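Long-range contact in papain-like protease (Human betacoronavirus 2c EMC/2012, PDB 4RNA), which is a viral cysteine protease that probably cleaves the coronavirus replicase polyprotein and, as in related enzymes, removes ubiquitin from host proteins: residues L4-V15 with T19-L32. Numbering follows the deposited sequence.
Sequences LTIEVLVTVDGV and TVVLNNKNTYRSQL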
ATOM      1  N   LEU A   4     -12.924  30.065 -29.492  1.00 49.00           N
ATOM      2  CA  LEU A   4     -14.073  29.294 -28.888  1.00 51.93           C
ATOM      3  C   LEU A   4     -13.898  28.829 -27.407  1.00 50.67           C
ATOM      4  O   LEU A   4     -12.828  28.345 -26.983  1.00 44.70           O
ATOM      5  CB  LEU A   4     -14.416  28.115 -29.795  1.00 56.44           C
ATOM      6  CG  LEU A   4     -15.694  27.359 -29.508  1.00 62.09           C
ATOM      7  CD1 LEU A   4     -16.319  27.003 -30.850  1.00 68.53           C
ATOM      8  CD2 LEU A   4     -15.382  26.135 -28.650  1.00 61.43           C
ATOM      9  N   THR A   5     -14.941  28.992 -26.607  1.00 49.69           N
ATOM     10  CA  THR A   5     -14.877  28.542 -25.224  1.00 44.81           C
ATOM     11  C   THR A   5     -16.045  27.667 -24.855  1.00 45.21           C
ATOM     12  O   THR A   5     -17.122  27.745 -25.478  1.00 40.51           O
ATOM     13  CB  THR A   5     -14.709  29.680 -24.216  1.00 49.02           C
ATOM     14  OG1 THR A   5     -15.852  30.514 -24.285  1.00 56.40           O
ATOM     15  CG2 THR A   5     -13.446  30.499 -24.531  1.00 51.38           C
ATOM     16  N   ILE A   6     -15.804  26.810 -23.844  1.00 43.77           N
ATOM     17  CA  ILE A   6     -16.808  25.967 -23.205  1.00 41.12           C
ATOM     18  C   ILE A   6     -16.803  26.071 -21.680  1.00 42.06           C
ATOM     19  O   ILE A   6     -15.821  26.502 -21.068  1.00 38.39           O
ATOM     20  CB  ILE A   6     -16.720  24.501 -23.634  1.00 47.75           C
ATOM     21  CG1 ILE A   6     -15.438  23.845 -23.087  1.00 45.54           C
ATOM     22  CG2 ILE A   6     -16.850  24.401 -25.144  1.00 43.14           C
ATOM     23  CD1 ILE A   6     -15.404  22.359 -23.294  1.00 46.63           C
ATOM     24  N   GLU A   7     -17.916  25.666 -21.081  1.00 39.47           N
ATOM     25  CA  GLU A   7     -18.034  25.536 -19.624  1.00 43.83           C
ATOM     26  C   GLU A   7     -18.155  24.040 -19.322  1.00 42.00           C
ATOM     27  O   GLU A   7     -18.872  23.289 -20.036  1.00 41.97           O
ATOM     28  CB  GLU A   7     -19.233  26.297 -19.105  1.00 45.55           C
ATOM     29  CG  GLU A   7     -18.947  27.777 -18.912  1.00 59.82           C
ATOM     30  CD  GLU A   7     -19.963  28.506 -18.016  1.00 71.71           C
ATOM     31  OE1 GLU A   7     -21.074  27.969 -17.810  1.00 83.63           O
ATOM     32  OE2 GLU A   7     -19.666  29.623 -17.498  1.00 75.52           O
ATOM     33  N   VAL A   8     -17.394  23.584 -18.325  1.00 41.34           N
ATOM     34  CA  VAL A   8     -17.477  22.175 -17.890  1.00 36.76           C
ATOM     35  C   VAL A   8     -17.652  22.201 -16.396  1.00 33.95           C
ATOM     36  O   VAL A   8     -17.234  23.167 -15.747  1.00 32.25           O
ATOM     37  CB  VAL A   8     -16.192  21.384 -18.190  1.00 37.35           C
ATOM     38  CG1 VAL A   8     -16.071  21.088 -19.693  1.00 33.73           C
ATOM     39  CG2 VAL A   8     -14.964  22.102 -17.644  1.00 32.70           C
ATOM     40  N   LEU A   9     -18.199  21.106 -15.866  1.00 32.72           N
ATOM     41  CA  LEU A   9     -18.354  20.992 -14.405  1.00 32.60           C
ATOM     42  C   LEU A   9     -17.278  19.985 -13.966  1.00 35.43           C
ATOM     43  O   LEU A   9     -17.178  18.848 -14.475  1.00 32.65           O
ATOM     44  CB  LEU A   9     -19.749  20.454 -14.024  1.00 32.69           C
ATOM     45  CG  LEU A   9     -20.954  21.392 -14.334  1.00 38.22           C
ATOM     46  CD1 LEU A   9     -22.283  20.697 -14.030  1.00 46.42           C
ATOM     47  CD2 LEU A   9     -20.887  22.705 -13.605  1.00 37.10           C
ATOM     48  N   VAL A  10     -16.470  20.420 -13.048  1.00 27.42           N
ATOM     49  CA  VAL A  10     -15.352  19.634 -12.588  1.00 28.00           C
ATOM     50  C   VAL A  10     -15.622  19.076 -11.204  1.00 29.57           C
ATOM     51  O   VAL A  10     -15.965  19.837 -10.260  1.00 28.27           O
ATOM     52  CB  VAL A  10     -14.061  20.497 -12.685  1.00 27.31           C
ATOM     53  CG1 VAL A  10     -12.883  19.727 -12.128  1.00 27.37           C
ATOM     54  CG2 VAL A  10     -13.771  20.766 -14.213  1.00 30.80           C
ATOM     55  N   THR A  11     -15.384  17.782 -11.017  1.00 25.56           N
ATOM     56  CA  THR A  11     -15.604  17.221  -9.663  1.00 27.19           C
ATOM     57  C   THR A  11     -14.501  16.190  -9.337  1.00 31.25           C
ATOM     58  O   THR A  11     -13.877  15.610 -10.238  1.00 28.13           O
ATOM     59  CB  THR A  11     -17.038  16.579  -9.581  1.00 23.70           C
ATOM     60  OG1 THR A  11     -17.325  16.060  -8.293  1.00 26.24           O
ATOM     61  CG2 THR A  11     -17.084  15.294 -10.569  1.00 20.27           C
ATOM     62  N   VAL A  12     -14.257  15.973  -8.067  1.00 26.54           N
ATOM     63  CA  VAL A  12     -13.499  14.794  -7.604  1.00 30.59           C
ATOM     64  C   VAL A  12     -14.363  13.773  -6.855  1.00 35.57           C
ATOM     65  O   VAL A  12     -13.911  12.650  -6.509  1.00 36.96           O
ATOM     66  CB  VAL A  12     -12.292  15.157  -6.720  1.00 29.33           C
ATOM     67  CG1 VAL A  12     -11.373  16.156  -7.381  1.00 30.32           C
ATOM     68  CG2 VAL A  12     -12.723  15.663  -5.301  1.00 30.48           C
ATOM     69  N   ASP A  13     -15.620  14.119  -6.637  1.00 32.64           N
ATOM     70  CA  ASP A  13     -16.462  13.295  -5.781  1.00 32.10           C
ATOM     71  C   ASP A  13     -17.859  13.012  -6.323  1.00 30.16           C
ATOM     72  O   ASP A  13     -18.556  12.162  -5.775  1.00 33.98           O
ATOM     73  CB  ASP A  13     -16.532  13.897  -4.369  1.00 35.14           C
ATOM     74  CG  ASP A  13     -17.213  15.271  -4.334  1.00 34.06           C
ATOM     75  OD1 ASP A  13     -17.672  15.764  -5.379  1.00 32.62           O
ATOM     76  OD2 ASP A  13     -17.347  15.818  -3.232  1.00 33.64           O
ATOM     77  N   GLY A  14     -18.291  13.674  -7.413  1.00 29.25           N
ATOM     78  CA  GLY A  14     -19.596  13.365  -8.003  1.00 31.59           C
ATOM     79  C   GLY A  14     -20.731  14.016  -7.213  1.00 30.09           C
ATOM     80  O   GLY A  14     -21.907  13.862  -7.540  1.00 32.24           O
ATOM     81  N   VAL A  15     -20.346  14.750  -6.170  1.00 30.66           N
ATOM     82  CA  VAL A  15     -21.253  15.557  -5.356  1.00 33.34           C
ATOM     83  C   VAL A  15     -21.030  17.089  -5.467  1.00 36.05           C
ATOM     84  O   VAL A  15     -22.004  17.856  -5.559  1.00 32.74           O
ATOM     85  CB  VAL A  15     -21.081  15.180  -3.877  1.00 32.32           C
ATOM     86  CG1 VAL A  15     -21.933  16.092  -2.966  1.00 34.49           C
ATOM     87  CG2 VAL A  15     -21.525  13.727  -3.720  1.00 38.13           C
ATOM     88  N   THR A  19     -17.557  25.146 -11.826  1.00 30.91           N
ATOM     89  CA  THR A  19     -17.624  25.486 -13.229  1.00 32.66           C
ATOM     90  C   THR A  19     -16.297  26.075 -13.704  1.00 29.66           C
ATOM     91  O   THR A  19     -15.785  27.008 -13.159  1.00 31.45           O
ATOM     92  CB  THR A  19     -18.768  26.430 -13.597  1.00 32.37           C
ATOM     93  OG1 THR A  19     -19.986  25.853 -13.133  1.00 33.73           O
ATOM     94  CG2 THR A  19     -18.781  26.615 -15.177  1.00 30.99           C
ATOM     95  N   VAL A  20     -15.770  25.503 -14.786  1.00 28.64           N
ATOM     96  CA  VAL A  20     -14.501  26.000 -15.317  1.00 31.54           C
ATOM     97  C   VAL A  20     -14.746  26.318 -16.789  1.00 31.53           C
ATOM     98  O   VAL A  20     -15.366  25.520 -17.488  1.00 32.25           O
ATOM     99  CB  VAL A  20     -13.346  24.943 -15.148  1.00 34.08           C
ATOM    100  CG1 VAL A  20     -12.056  25.444 -15.792  1.00 35.82           C
ATOM    101  CG2 VAL A  20     -13.114  24.693 -13.637  1.00 31.17           C
ATOM    102  N   VAL A  21     -14.248  27.469 -17.245  1.00 32.36           N
ATOM    103  CA  VAL A  21     -14.347  27.842 -18.664  1.00 35.27           C
ATOM    104  C   VAL A  21     -13.026  27.491 -19.390  1.00 33.17           C
ATOM    105  O   VAL A  21     -11.946  27.898 -18.935  1.00 33.55           O
ATOM    106  CB  VAL A  21     -14.631  29.367 -18.782  1.00 39.43           C
ATOM    107  CG1 VAL A  21     -14.584  29.810 -20.240  1.00 37.69           C
ATOM    108  CG2 VAL A  21     -15.977  29.700 -18.145  1.00 38.53           C
ATOM    109  N   LEU A  22     -13.120  26.726 -20.469  1.00 31.90           N
ATOM    110  CA  LEU A  22     -11.951  26.295 -21.206  1.00 33.83           C
ATOM    111  C   LEU A  22     -11.994  26.816 -22.676  1.00 43.00           C
ATOM    112  O   LEU A  22     -13.081  27.101 -23.198  1.00 40.87           O
ATOM    113  CB  LEU A  22     -11.982  24.761 -21.265  1.00 33.22           C
ATOM    114  CG  LEU A  22     -11.935  24.110 -19.845  1.00 30.48           C
ATOM    115  CD1 LEU A  22     -12.213  22.620 -19.971  1.00 33.95           C
ATOM    116  CD2 LEU A  22     -10.543  24.274 -19.270  1.00 29.65           C
ATOM    117  N   ASN A  23     -10.838  26.890 -23.342  1.00 40.04           N
ATOM    118  CA  ASN A  23     -10.790  27.227 -24.803  1.00 38.41           C
ATOM    119  C   ASN A  23     -10.539  25.973 -25.545  1.00 41.36           C
ATOM    120  O   ASN A  23     -10.235  24.951 -24.920  1.00 37.33           O
ATOM    121  CB  ASN A  23      -9.681  28.220 -25.163  1.00 36.02           C
ATOM    122  CG  ASN A  23      -8.271  27.698 -24.882  1.00 35.53           C
ATOM    123  OD1 ASN A  23      -7.809  26.697 -25.445  1.00 46.14           O
ATOM    124  ND2 ASN A  23      -7.591  28.370 -24.043  1.00 45.16           N
ATOM    125  N   ASN A  24     -10.618  26.061 -26.866  1.00 38.88           N
ATOM    126  CA  ASN A  24     -10.305  24.914 -27.702  1.00 46.76           C
ATOM    127  C   ASN A  24      -8.925  25.034 -28.343  1.00 48.28           C
ATOM    128  O   ASN A  24      -8.678  24.428 -29.373  1.00 54.87           O
ATOM    129  CB  ASN A  24     -11.421  24.609 -28.723  1.00 49.19           C
ATOM    130  CG  ASN A  24     -11.496  25.625 -29.865  1.00 55.43           C
ATOM    131  OD1 ASN A  24     -10.926  26.716 -29.788  1.00 50.27           O
ATOM    132  ND2 ASN A  24     -12.229  25.268 -30.932  1.00 55.95           N
ATOM    133  N   LYS A  25      -8.042  25.823 -27.733  1.00 52.31           N
ATOM    134  CA  LYS A  25      -6.644  25.967 -28.203  1.00 62.61           C
ATOM    135  C   LYS A  25      -5.744  24.895 -27.525  1.00 64.32           C
ATOM    136  O   LYS A  25      -5.210  24.006 -28.195  1.00 73.32           O
ATOM    137  CB  LYS A  25      -6.048  27.381 -27.922  1.00 65.42           C
ATOM    138  CG  LYS A  25      -6.960  28.598 -28.101  1.00 75.54           C
ATOM    139  CD  LYS A  25      -6.199  29.936 -28.147  1.00 75.71           C
ATOM    140  CE  LYS A  25      -6.956  31.115 -27.522  1.00 72.74           C
ATOM    141  NZ  LYS A  25      -8.446  30.994 -27.424  1.00 72.76           N
ATOM    142  N   ASN A  26      -5.605  24.986 -26.200  1.00 49.70           N
ATOM    143  CA  ASN A  26      -4.724  24.115 -25.411  1.00 47.99           C
ATOM    144  C   ASN A  26      -5.389  22.792 -24.988  1.00 44.46           C
ATOM    145  O   ASN A  26      -6.613  22.651 -25.014  1.00 44.00           O
ATOM    146  CB  ASN A  26      -4.294  24.844 -24.154  1.00 54.11           C
ATOM    147  CG  ASN A  26      -3.644  26.173 -24.439  1.00 67.44           C
ATOM    148  OD1 ASN A  26      -2.564  26.455 -23.927  1.00 79.42           O
ATOM    149  ND2 ASN A  26      -4.305  27.005 -25.233  1.00 61.33           N
ATOM    150  N   THR A  27      -4.587  21.837 -24.550  1.00 41.42           N
ATOM    151  CA  THR A  27      -5.150  20.603 -23.966  1.00 37.59           C
ATOM    152  C   THR A  27      -5.821  20.837 -22.625  1.00 33.12           C
ATOM    153  O   THR A  27      -5.559  21.847 -21.934  1.00 33.42           O
ATOM    154  CB  THR A  27      -4.053  19.597 -23.673  1.00 38.17           C
ATOM    155  OG1 THR A  27      -3.076  20.241 -22.854  1.00 35.40           O
ATOM    156  CG2 THR A  27      -3.483  19.085 -24.996  1.00 35.57           C
ATOM    157  N   TYR A  28      -6.647  19.856 -22.240  1.00 36.42           N
ATOM    158  CA  TYR A  28      -7.188  19.806 -20.862  1.00 32.37           C
ATOM    159  C   TYR A  28      -6.070  19.854 -19.825  1.00 32.68           C
ATOM    160  O   TYR A  28      -6.088  20.645 -18.852  1.00 32.22           O
ATOM    161  CB  TYR A  28      -7.945  18.513 -20.707  1.00 29.41           C
ATOM    162  CG  TYR A  28      -9.337  18.578 -21.216  1.00 31.54           C
ATOM    163  CD1 TYR A  28     -10.319  19.253 -20.494  1.00 32.97           C
ATOM    164  CD2 TYR A  28      -9.704  17.945 -22.429  1.00 33.69           C
ATOM    165  CE1 TYR A  28     -11.636  19.298 -20.934  1.00 33.43           C
ATOM    166  CE2 TYR A  28     -11.021  17.992 -22.884  1.00 35.42           C
ATOM    167  CZ  TYR A  28     -11.966  18.684 -22.132  1.00 34.21           C
ATOM    168  OH  TYR A  28     -13.265  18.788 -22.544  1.00 42.22           O
ATOM    169  N   ARG A  29      -5.040  19.029 -20.069  1.00 36.01           N
ATOM    170  CA  ARG A  29      -3.875  19.044 -19.183  1.00 35.86           C
ATOM    171  C   ARG A  29      -3.292  20.442 -18.974  1.00 32.84           C
ATOM    172  O   ARG A  29      -3.139  20.905 -17.817  1.00 33.45           O
ATOM    173  CB  ARG A  29      -2.797  18.083 -19.675  1.00 33.89           C
ATOM    174  CG  ARG A  29      -1.603  18.094 -18.691  1.00 38.82           C
ATOM    175  CD  ARG A  29      -0.292  17.548 -19.259  1.00 37.00           C
ATOM    176  NE  ARG A  29      -0.472  16.241 -19.840  1.00 35.27           N
ATOM    177  CZ  ARG A  29      -0.061  15.115 -19.263  1.00 41.62           C
ATOM    178  NH1 ARG A  29       0.556  15.148 -18.068  1.00 36.84           N
ATOM    179  NH2 ARG A  29      -0.218  13.957 -19.913  1.00 38.30           N
ATOM    180  N   SER A  30      -3.024  21.165 -20.065  1.00 31.32           N
ATOM    181  CA  SER A  30      -2.469  22.527 -19.952  1.00 35.29           C
ATOM    182  C   SER A  30      -3.421  23.492 -19.283  1.00 34.55           C
ATOM    183  O   SER A  30      -2.986  24.379 -18.541  1.00 37.83           O
ATOM    184  CB  SER A  30      -2.108  23.122 -21.311  1.00 41.85           C
ATOM    185  OG  SER A  30      -1.547  22.109 -22.116  1.00 55.91           O
ATOM    186  N   GLN A  31      -4.720  23.318 -19.528  1.00 35.27           N
ATOM    187  CA  GLN A  31      -5.701  24.263 -18.955  1.00 37.40           C
ATOM    188  C   GLN A  31      -6.108  23.965 -17.528  1.00 38.46           C
ATOM    189  O   GLN A  31      -6.454  24.902 -16.716  1.00 33.77           O
ATOM    190  CB  GLN A  31      -6.936  24.262 -19.875  1.00 37.71           C
ATOM    191  CG  GLN A  31      -6.605  24.815 -21.285  1.00 39.32           C
ATOM    192  CD  GLN A  31      -7.859  25.188 -22.045  1.00 37.39           C
ATOM    193  OE1 GLN A  31      -8.570  26.158 -21.672  1.00 36.54           O
ATOM    194  NE2 GLN A  31      -8.195  24.397 -23.023  1.00 35.12           N
ATOM    195  N   LEU A  32      -6.103  22.673 -17.206  1.00 32.57           N
ATOM    196  CA  LEU A  32      -6.815  22.213 -15.971  1.00 36.40           C
ATOM    197  C   LEU A  32      -6.030  21.135 -15.218  1.00 32.66           C
ATOM    198  O   LEU A  32      -5.680  21.288 -14.068  1.00 33.77           O
ATOM    199  CB  LEU A  32      -8.193  21.716 -16.395  1.00 37.83           C
ATOM    200  CG  LEU A  32      -9.279  21.275 -15.455  1.00 37.47           C
ATOM    201  CD1 LEU A  32      -9.577  22.393 -14.428  1.00 34.73           C
ATOM    202  CD2 LEU A  32     -10.514  20.840 -16.314  1.00 31.78           C
TER
HETATM  203  O   HOH W   1     -11.321  29.642 -31.334  1.00 54.21           O
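Val8 and Val20 exchange two backbone hydrogen bonds in an antiparallel beta hairpin at the amino-terminal end of the chain, consistent with the ubiquitin-like domain of coronavirus papain-like proteases. Val8 N reaches Val20 O and Val20 N reaches Val8 O, each at 2.9 Å, and Ile6 and Leu22 form the same doubly bonded pair. The N-to-C directions of the short segments 5-11 and 19-23 make 150°, so the strands run antiparallel with a 30° departure.

On the face bearing Ile6, Val8, Val20 and Leu22 the packing is apolar and buried. With chi1 at -73°, Val8 CG1 is anti to the carbonyl carbon and CG2 sits between the backbone N and the carbonyl carbon; from there CG2 meets Leu22 CD1 at 3.6 Å, the two side chains crossing near a right angle. Val10 CG2 meets Leu32 CD2 tip to tip at 3.9 Å, which brings the residue just after helix 28-31 against the strand; Tyr28 OH is hydrogen-bonded to Gln51.

The other face carries Glu7, whose chain can be followed outward. CB lies 4.0 Å from Thr19 CG2; CG lies between the two methyls, nearer Val21 CG2 at 3.6 Å than Thr19 CG2; CD then lies nearer Thr19 CG2, while OE1 stays by that methyl and OE2 leans to Val21 CG2. The carboxylate thus rests across two methyls, and Val227 of the second subunit packs on Glu7 and Thr19.

At the end of the second strand, the Gln31 amide from helix 28-31 grips the Asn23 backbone twice: NE2 gives to Asn23 O, and OE1 takes Asn23 N in the carbonyl plane, on a lone pair, at 2.9 Å.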